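Local coordinates for AlyGC (Glaciecola chathamensis, PDB 5GKD), which cleaves the marine polysaccharide alginate as a lyase of polysaccharide lyase family 6, probably with the aid of a bound calcium ion, at residues A[216-219]-A[224-227]; A[263-266]-A[271-274]; A[619-624]-A[646-651]. All coordinates share one frame; numbering follows the deposited sequence.

How the contacts relate
All three contacts are buried. Contacts 1 and 2 each join two faces of one parallel beta-helix; contact 3 stacks matching corners of adjacent coils in the other. Contacts 1 and 2 have centres 10 Å apart. Their segments lie on the same two runs of parallel strands: 214-219 and 263-265 on one, 224-231 and 271-278 on the other. In both, an isoleucine of the later strand packs inward, while the earlier strand sends a basic residue outward to a bound anion. Contact 1 adds a buried amide; contact 2 is wholly aliphatic across its interface. Contact 3 lies about 46 Å from either, centre to centre. It is closed by glycine backbone and one aliphatic pair, with an ion pair outside.

Contact 1 of 3, residues A[216-219]-A[224-227]; sequences ISNK and SIRN. With PO4 (phosphate ion), chain H.
Ile-225 lays its two branches against different residues of 216-219. Its CG2 lies 4.0 Å from CD1 of Ile-216, where the two isoleucines run antiparallel alongside one another. Its CD1 goes to Asn-218 and stops 3.7 Å from OD1. The first torsion of Ile-225 (chi1 -55°) spreads the CG1 arm and CG2 apart, and the nearly extended second torsion carries CD1 on to the amide. Asn-218 is buried, and its OD1 is satisfied by a hydrogen bond from Asn-223 ND2 in the turn between the segments. Phe-206 and Leu-237 add to the same apolar interior.

This is a corner of a right-handed parallel beta-helix, the fold of the pectate lyase-like clan. Strands 214-219 and 224-231 belong to different faces, and the inward residues fill the space between them. On the outer side Ser-217 OG is hydrogen-bonded to Glu-214, a calcium ligand. Lys-219 reaches out with an extended chain beyond CG, and NZ gives a 2.8 Å hydrogen bond to O4 of a phosphate ion. Arg-240 NE binds the same ion, which probably came from the crystallisation liquor. An alanine in place of Lys-219 removes the ammonium group, and the phosphate is likely to be held less firmly beside Arg-240.

The chemistry is thus split by strand face: aliphatic carbon and a tied-down amide inside, and polar and charged groups outside, among them Lys-219 and Arg-240 round an anion, consistent with a surface suited to the anionic polymer alginate.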
loop_
_atom_site.group_PDB
_atom_site.type_symbol
_atom_site.label_atom_id
_atom_site.label_comp_id
_atom_site.label_asym_id
_atom_site.label_seq_id
_atom_site.Cartn_x
_atom_site.Cartn_y
_atom_site.Cartn_z
ATOM N N ILE A 216 -14.695 19.278 19.237
ATOM C CA ILE A 216 -15.916 18.683 19.766
ATOM C C ILE A 216 -16.967 18.707 18.668
ATOM O O ILE A 216 -17.169 19.738 18.023
ATOM C CB ILE A 216 -16.430 19.442 21.003
ATOM C CG1 ILE A 216 -15.394 19.405 22.129
ATOM C CG2 ILE A 216 -17.768 18.885 21.422
ATOM C CD1 ILE A 216 -15.811 20.142 23.384
ATOM N N SER A 217 -17.637 17.585 18.463
ATOM C CA SER A 217 -18.686 17.453 17.458
ATOM C C SER A 217 -19.956 17.084 18.211
ATOM O O SER A 217 -20.141 15.919 18.574
ATOM C CB SER A 217 -18.314 16.398 16.418
ATOM O OG SER A 217 -19.260 16.312 15.355
ATOM N N ASN A 218 -20.807 18.070 18.506
ATOM C CA ASN A 218 -22.056 17.773 19.191
ATOM C C ASN A 218 -23.092 17.303 18.177
ATOM O O ASN A 218 -23.347 17.989 17.185
ATOM C CB ASN A 218 -22.573 18.984 19.961
ATOM C CG ASN A 218 -23.673 18.614 20.917
ATOM O OD1 ASN A 218 -23.416 18.040 21.976
ATOM N ND2 ASN A 218 -24.912 18.905 20.539
ATOM N N LYS A 219 -23.675 16.130 18.417
ATOM C CA LYS A 219 -24.576 15.473 17.466
ATOM C C LYS A 219 -25.756 14.853 18.201
ATOM O O LYS A 219 -26.113 13.695 17.989
ATOM C CB LYS A 219 -23.854 14.402 16.650
ATOM C CG LYS A 219 -22.896 14.924 15.567
ATOM C CD LYS A 219 -22.334 13.757 14.738
ATOM C CE LYS A 219 -21.477 14.223 13.570
ATOM N NZ LYS A 219 -20.747 13.102 12.917
ATOM N N SER A 224 -24.817 19.990 27.578
ATOM C CA SER A 224 -24.239 21.182 28.191
ATOM C C SER A 224 -22.717 21.098 28.103
ATOM O O SER A 224 -22.097 20.219 28.712
ATOM C CB SER A 224 -24.726 21.326 29.641
ATOM O OG SER A 224 -23.913 22.224 30.362
ATOM N N ILE A 225 -22.124 21.983 27.313
ATOM C CA ILE A 225 -20.681 21.992 27.072
ATOM C C ILE A 225 -20.146 23.292 27.647
ATOM O O ILE A 225 -20.370 24.368 27.076
ATOM C CB ILE A 225 -20.351 21.855 25.579
ATOM C CG1 ILE A 225 -21.017 20.597 25.019
ATOM C CG2 ILE A 225 -18.854 21.791 25.378
ATOM C CD1 ILE A 225 -21.195 20.617 23.509
ATOM N N ARG A 226 -19.454 23.206 28.781
ATOM C CA ARG A 226 -19.263 24.353 29.654
ATOM C C ARG A 226 -17.899 24.319 30.283
ATOM O O ARG A 226 -17.350 23.244 30.570
ATOM C CB ARG A 226 -20.295 24.378 30.768
ATOM C CG ARG A 226 -20.086 23.121 31.617
ATOM C CD ARG A 226 -21.172 22.802 32.577
ATOM N NE ARG A 226 -21.812 23.986 33.079
ATOM C CZ ARG A 226 -21.358 24.676 34.098
ATOM N NH1 ARG A 226 -20.245 24.314 34.736
ATOM N NH2 ARG A 226 -21.996 25.744 34.494
ATOM N N ASN A 227 -17.317 25.503 30.501
ATOM C CA ASN A 227 -16.163 25.662 31.369
ATOM C C ASN A 227 -14.952 24.873 30.890
ATOM O O ASN A 227 -14.105 24.495 31.694
ATOM C CB ASN A 227 -16.494 25.239 32.798
ATOM C CG ASN A 227 -17.443 26.191 33.472
ATOM O OD1 ASN A 227 -18.637 26.160 33.213
ATOM N ND2 ASN A 227 -16.917 27.054 34.330
HETATM P P PO4 H . -19.147 15.387 10.495
HETATM O O1 PO4 H . -19.408 16.023 11.835
HETATM O O2 PO4 H . -17.796 14.794 10.563
HETATM O O3 PO4 H . -19.245 16.461 9.378
HETATM O O4 PO4 H . -20.105 14.224 10.386
#

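Contact 2 of 3, residues A[263-266]-A[271-274]; sequences IRVI and IIRN. With CO3 (carbonate ion), chain J.
Ile-272 is folded back on itself: its second torsion of 79° turns CD1 to meet CG2 of Val-265 tip to tip at 3.7 Å. The same residue serves both inward side chains of 263-265. Its CG2 lies 3.9 Å from CD1 of Ile-263, and these two isoleucines pass side by side, pointing opposite ways. Ile-272 CG1 sits between the two partners, 4.0 Å from both Ile-263 CG2 and Val-265 CG2. Val-247 and Phe-252 of strand 246-253 touch Ile-263, and Leu-239 of strand 236-241 touches Ile-272.

The two strands lie on successive faces of a parallel beta-helix, joined by a short turn. Their interior is aliphatic. Between Ile-263 and Val-265, Arg-264 points the other way and grips a carbonate ion outside. Arg-264 NH2 gives the carbonate O1 a hydrogen bond of 2.7 Å, nearly straight at 165°. NH1 adds a weak one of 3.5 Å to O2. The carbonate carbon lies in the guanidinium plane, off its edge, so the ion is met edge-on. A bend in the arginine chain at chi3 (61°) sets the group at this angle, and NE is tied to Thr-238 OG1, which limits its rotation. Arg-240 and Tyr-303 also hydrogen-bond the ion. Together with Glu-214 they complete the pocket with Arg-264, although the carbonate itself probably came from the crystallisation liquor.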
loop_
_atom_site.group_PDB
_atom_site.type_symbol
_atom_site.label_atom_id
_atom_site.label_comp_id
_atom_site.label_asym_id
_atom_site.label_seq_id
_atom_site.Cartn_x
_atom_site.Cartn_y
_atom_site.Cartn_z
ATOM N N ILE A 263 -16.363 28.717 17.837
ATOM C CA ILE A 263 -17.641 28.055 18.060
ATOM C C ILE A 263 -18.409 28.139 16.747
ATOM O O ILE A 263 -18.498 29.219 16.145
ATOM C CB ILE A 263 -18.429 28.697 19.215
ATOM C CG1 ILE A 263 -17.717 28.479 20.556
ATOM C CG2 ILE A 263 -19.849 28.141 19.301
ATOM C CD1 ILE A 263 -18.257 29.380 21.674
ATOM N N ARG A 264 -18.943 27.004 16.292
ATOM C CA ARG A 264 -19.680 26.904 15.034
ATOM C C ARG A 264 -21.112 26.483 15.324
ATOM O O ARG A 264 -21.351 25.407 15.894
ATOM C CB ARG A 264 -19.024 25.907 14.066
ATOM C CG ARG A 264 -19.828 25.709 12.772
ATOM C CD ARG A 264 -18.968 25.183 11.625
ATOM N NE ARG A 264 -18.376 23.877 11.934
ATOM C CZ ARG A 264 -18.397 22.817 11.129
ATOM N NH1 ARG A 264 -18.975 22.876 9.940
ATOM N NH2 ARG A 264 -17.819 21.692 11.517
ATOM N N VAL A 265 -22.056 27.320 14.910
ATOM C CA VAL A 265 -23.463 27.179 15.244
ATOM C C VAL A 265 -24.201 26.652 14.027
ATOM O O VAL A 265 -24.136 27.248 12.950
ATOM C CB VAL A 265 -24.062 28.519 15.700
ATOM C CG1 VAL A 265 -25.508 28.329 16.103
ATOM C CG2 VAL A 265 -23.251 29.078 16.844
ATOM N N ILE A 266 -24.933 25.582 14.207
ATOM C CA ILE A 266 -25.790 24.962 13.216
ATOM C C ILE A 266 -26.976 24.465 14.009
ATOM O O ILE A 266 -26.864 24.327 15.151
ATOM C CB ILE A 266 -25.131 23.768 12.496
ATOM C CG1 ILE A 266 -23.725 24.101 12.030
ATOM C CG2 ILE A 266 -26.015 23.279 11.366
ATOM C CD1 ILE A 266 -22.859 22.927 11.739
ATOM N N ILE A 271 -27.787 27.890 22.536
ATOM C CA ILE A 271 -27.402 29.007 23.389
ATOM C C ILE A 271 -25.879 29.039 23.505
ATOM O O ILE A 271 -25.263 28.077 23.976
ATOM C CB ILE A 271 -28.058 28.923 24.775
ATOM C CG1 ILE A 271 -29.573 29.042 24.655
ATOM C CG2 ILE A 271 -27.501 29.997 25.680
ATOM C CD1 ILE A 271 -30.319 28.660 25.933
ATOM N N ILE A 272 -25.281 30.138 23.067
ATOM C CA ILE A 272 -23.841 30.369 23.097
ATOM C C ILE A 272 -23.641 31.621 23.947
ATOM O O ILE A 272 -23.785 32.745 23.454
ATOM C CB ILE A 272 -23.243 30.553 21.694
ATOM C CG1 ILE A 272 -23.342 29.276 20.844
ATOM C CG2 ILE A 272 -21.781 30.952 21.784
ATOM C CD1 ILE A 272 -24.654 29.015 20.243
ATOM N N ARG A 273 -23.327 31.444 25.229
ATOM C CA ARG A 273 -23.252 32.563 26.149
ATOM C C ARG A 273 -22.001 32.476 27.007
ATOM O O ARG A 273 -21.522 31.394 27.350
ATOM C CB ARG A 273 -24.481 32.643 27.066
ATOM C CG ARG A 273 -24.585 31.482 28.007
ATOM C CD ARG A 273 -25.514 31.745 29.180
ATOM N NE ARG A 273 -26.869 32.054 28.757
ATOM C CZ ARG A 273 -27.926 31.266 28.957
ATOM N NH1 ARG A 273 -27.808 30.099 29.598
ATOM N NH2 ARG A 273 -29.112 31.669 28.518
ATOM N N ASN A 274 -21.478 33.651 27.341
ATOM C CA ASN A 274 -20.395 33.800 28.309
ATOM C C ASN A 274 -19.137 33.016 27.919
ATOM O O ASN A 274 -18.422 32.515 28.781
ATOM C CB ASN A 274 -20.862 33.398 29.711
ATOM C CG ASN A 274 -20.074 34.094 30.786
ATOM O OD1 ASN A 274 -19.772 35.265 30.651
ATOM N ND2 ASN A 274 -19.697 33.368 31.840
HETATM C C CO3 J . -18.804 18.941 9.036
HETATM O O1 CO3 J . -18.233 19.388 10.119
HETATM O O2 CO3 J . -19.097 19.890 8.199
HETATM O O3 CO3 J . -19.066 17.621 8.860
#

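Contact 3 of 3, residues A[619-624]-A[646-651]; sequences GAIAKV and NEVGKG
Gly-619 and Gly-649 bring the two backbones closest, with their CA atoms 4.5 Å apart. The segments are matching corners of the second parallel beta-helix of the chain. Gly-619 follows strand 613-617 and Gly-649 follows strand 644-648; these strands pair in parallel, so the contact stacks one coil on the next. Residues 619-621 lead into strand 622-625, and the chain turns a corner at Glu-647 before Val-648. The carbonyl oxygen of Gly-619 comes 3.1 Å from CA of Gly-649, a CA-H...O contact with an angle of 134° at the hydrogen. Gly-649 N is also near this oxygen, but the angle is too poor for a hydrogen bond. Gly-649 has a positive phi. A beta carbon there would collide with the carbonyl oxygen of Val-648, and would come near Gly-619 O.

One aliphatic pair closes the inner side. CG1 of Val-648 lies 3.7 Å from CG1 of Ile-621. CD1 of Ile-621 is 4.0 Å from the same methyl, and Gly-619 O lies 3.9 Å from it. The two side chains cross at about a right angle. In Val-648, CG1 is swung away from the backbone N (chi1 171°), which aims this methyl at the isoleucine. Leu-617 and Val-614 touch Val-648 as well, and Ile-609 touches Ile-621, so the pair is part of the beta-helix interior.

The outer side is polar. Lys-650 and Glu-647, both exposed, form a salt bridge. Lys-650 NZ meets Glu-647 OE1 at 2.6 Å from above the carboxylate plane, 38° out of it, and also bonds Asn-677 O.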
loop_
_atom_site.group_PDB
_atom_site.type_symbol
_atom_site.label_atom_id
_atom_site.label_comp_id
_atom_site.label_asym_id
_atom_site.label_seq_id
_atom_site.Cartn_x
_atom_site.Cartn_y
_atom_site.Cartn_z
ATOM N N GLY A 619 8.545 14.900 -15.490
ATOM C CA GLY A 619 7.273 14.817 -14.801
ATOM C C GLY A 619 6.863 16.148 -14.217
ATOM O O GLY A 619 7.376 17.205 -14.586
ATOM N N ALA A 620 5.933 16.093 -13.279
ATOM C CA ALA A 620 5.451 17.316 -12.661
ATOM C C ALA A 620 6.310 17.698 -11.464
ATOM O O ALA A 620 6.861 16.845 -10.768
ATOM C CB ALA A 620 3.996 17.177 -12.226
ATOM N N ILE A 621 6.432 19.010 -11.255
ATOM C CA ILE A 621 6.905 19.552 -9.983
ATOM C C ILE A 621 6.148 18.921 -8.818
ATOM O O ILE A 621 6.737 18.509 -7.813
ATOM C CB ILE A 621 6.735 21.081 -9.976
ATOM C CG1 ILE A 621 7.510 21.715 -11.134
ATOM C CG2 ILE A 621 7.105 21.661 -8.618
ATOM C CD1 ILE A 621 7.039 23.134 -11.458
ATOM N N ALA A 622 4.825 18.867 -8.920
ATOM C CA ALA A 622 4.021 18.307 -7.848
ATOM C C ALA A 622 2.690 17.852 -8.419
ATOM O O ALA A 622 2.099 18.537 -9.256
ATOM C CB ALA A 622 3.789 19.322 -6.722
ATOM N N LYS A 623 2.242 16.688 -7.976
ATOM C CA LYS A 623 0.891 16.209 -8.217
ATOM C C LYS A 623 0.286 16.018 -6.840
ATOM O O LYS A 623 0.739 15.156 -6.080
ATOM C CB LYS A 623 0.886 14.893 -9.001
ATOM C CG LYS A 623 1.844 14.844 -10.177
ATOM C CD LYS A 623 1.604 13.612 -11.020
ATOM C CE LYS A 623 2.237 13.788 -12.400
ATOM N NZ LYS A 623 2.021 12.638 -13.296
ATOM N N VAL A 624 -0.683 16.842 -6.479
ATOM C CA VAL A 624 -1.247 16.726 -5.148
ATOM C C VAL A 624 -2.767 16.680 -5.246
ATOM O O VAL A 624 -3.382 17.445 -5.998
ATOM C CB VAL A 624 -0.723 17.816 -4.189
ATOM C CG1 VAL A 624 0.191 18.803 -4.881
ATOM C CG2 VAL A 624 -1.807 18.453 -3.429
ATOM N N ASN A 646 12.516 25.270 -15.710
ATOM C CA ASN A 646 12.861 25.143 -17.127
ATOM C C ASN A 646 12.592 23.736 -17.633
ATOM O O ASN A 646 13.011 22.757 -17.007
ATOM C CB ASN A 646 14.338 25.475 -17.407
ATOM C CG ASN A 646 14.768 26.812 -16.841
ATOM O OD1 ASN A 646 14.463 27.867 -17.405
ATOM N ND2 ASN A 646 15.529 26.774 -15.747
ATOM N N GLU A 647 11.936 23.641 -18.787
ATOM C CA GLU A 647 11.694 22.366 -19.470
ATOM C C GLU A 647 11.103 21.329 -18.508
ATOM O O GLU A 647 11.679 20.274 -18.251
ATOM C CB GLU A 647 12.983 21.847 -20.111
ATOM C CG GLU A 647 13.646 22.793 -21.106
ATOM C CD GLU A 647 13.028 22.731 -22.498
ATOM O OE1 GLU A 647 12.129 21.889 -22.738
ATOM O OE2 GLU A 647 13.462 23.519 -23.367
ATOM N N VAL A 648 9.928 21.650 -17.974
ATOM C CA VAL A 648 9.304 20.866 -16.912
ATOM C C VAL A 648 7.963 20.327 -17.396
ATOM O O VAL A 648 7.176 21.057 -18.007
ATOM C CB VAL A 648 9.124 21.704 -15.633
ATOM C CG1 VAL A 648 8.286 20.951 -14.622
ATOM C CG2 VAL A 648 10.469 22.068 -15.048
ATOM N N GLY A 649 7.712 19.046 -17.133
ATOM C CA GLY A 649 6.385 18.480 -17.262
ATOM C C GLY A 649 6.012 17.899 -18.607
ATOM O O GLY A 649 4.879 17.435 -18.760
ATOM N N LYS A 650 6.918 17.881 -19.581
ATOM C CA LYS A 650 6.543 17.514 -20.939
ATOM C C LYS A 650 6.849 16.068 -21.291
ATOM O O LYS A 650 6.633 15.668 -22.433
ATOM C CB LYS A 650 7.232 18.452 -21.941
ATOM C CG LYS A 650 6.528 19.797 -22.083
ATOM C CD LYS A 650 7.504 20.951 -22.136
ATOM C CE LYS A 650 8.431 20.859 -23.337
ATOM N NZ LYS A 650 9.545 21.843 -23.241
ATOM N N GLY A 651 7.340 15.271 -20.350
ATOM C CA GLY A 651 7.636 13.885 -20.662
ATOM C C GLY A 651 6.399 13.125 -21.103
ATOM O O GLY A 651 5.287 13.374 -20.642
#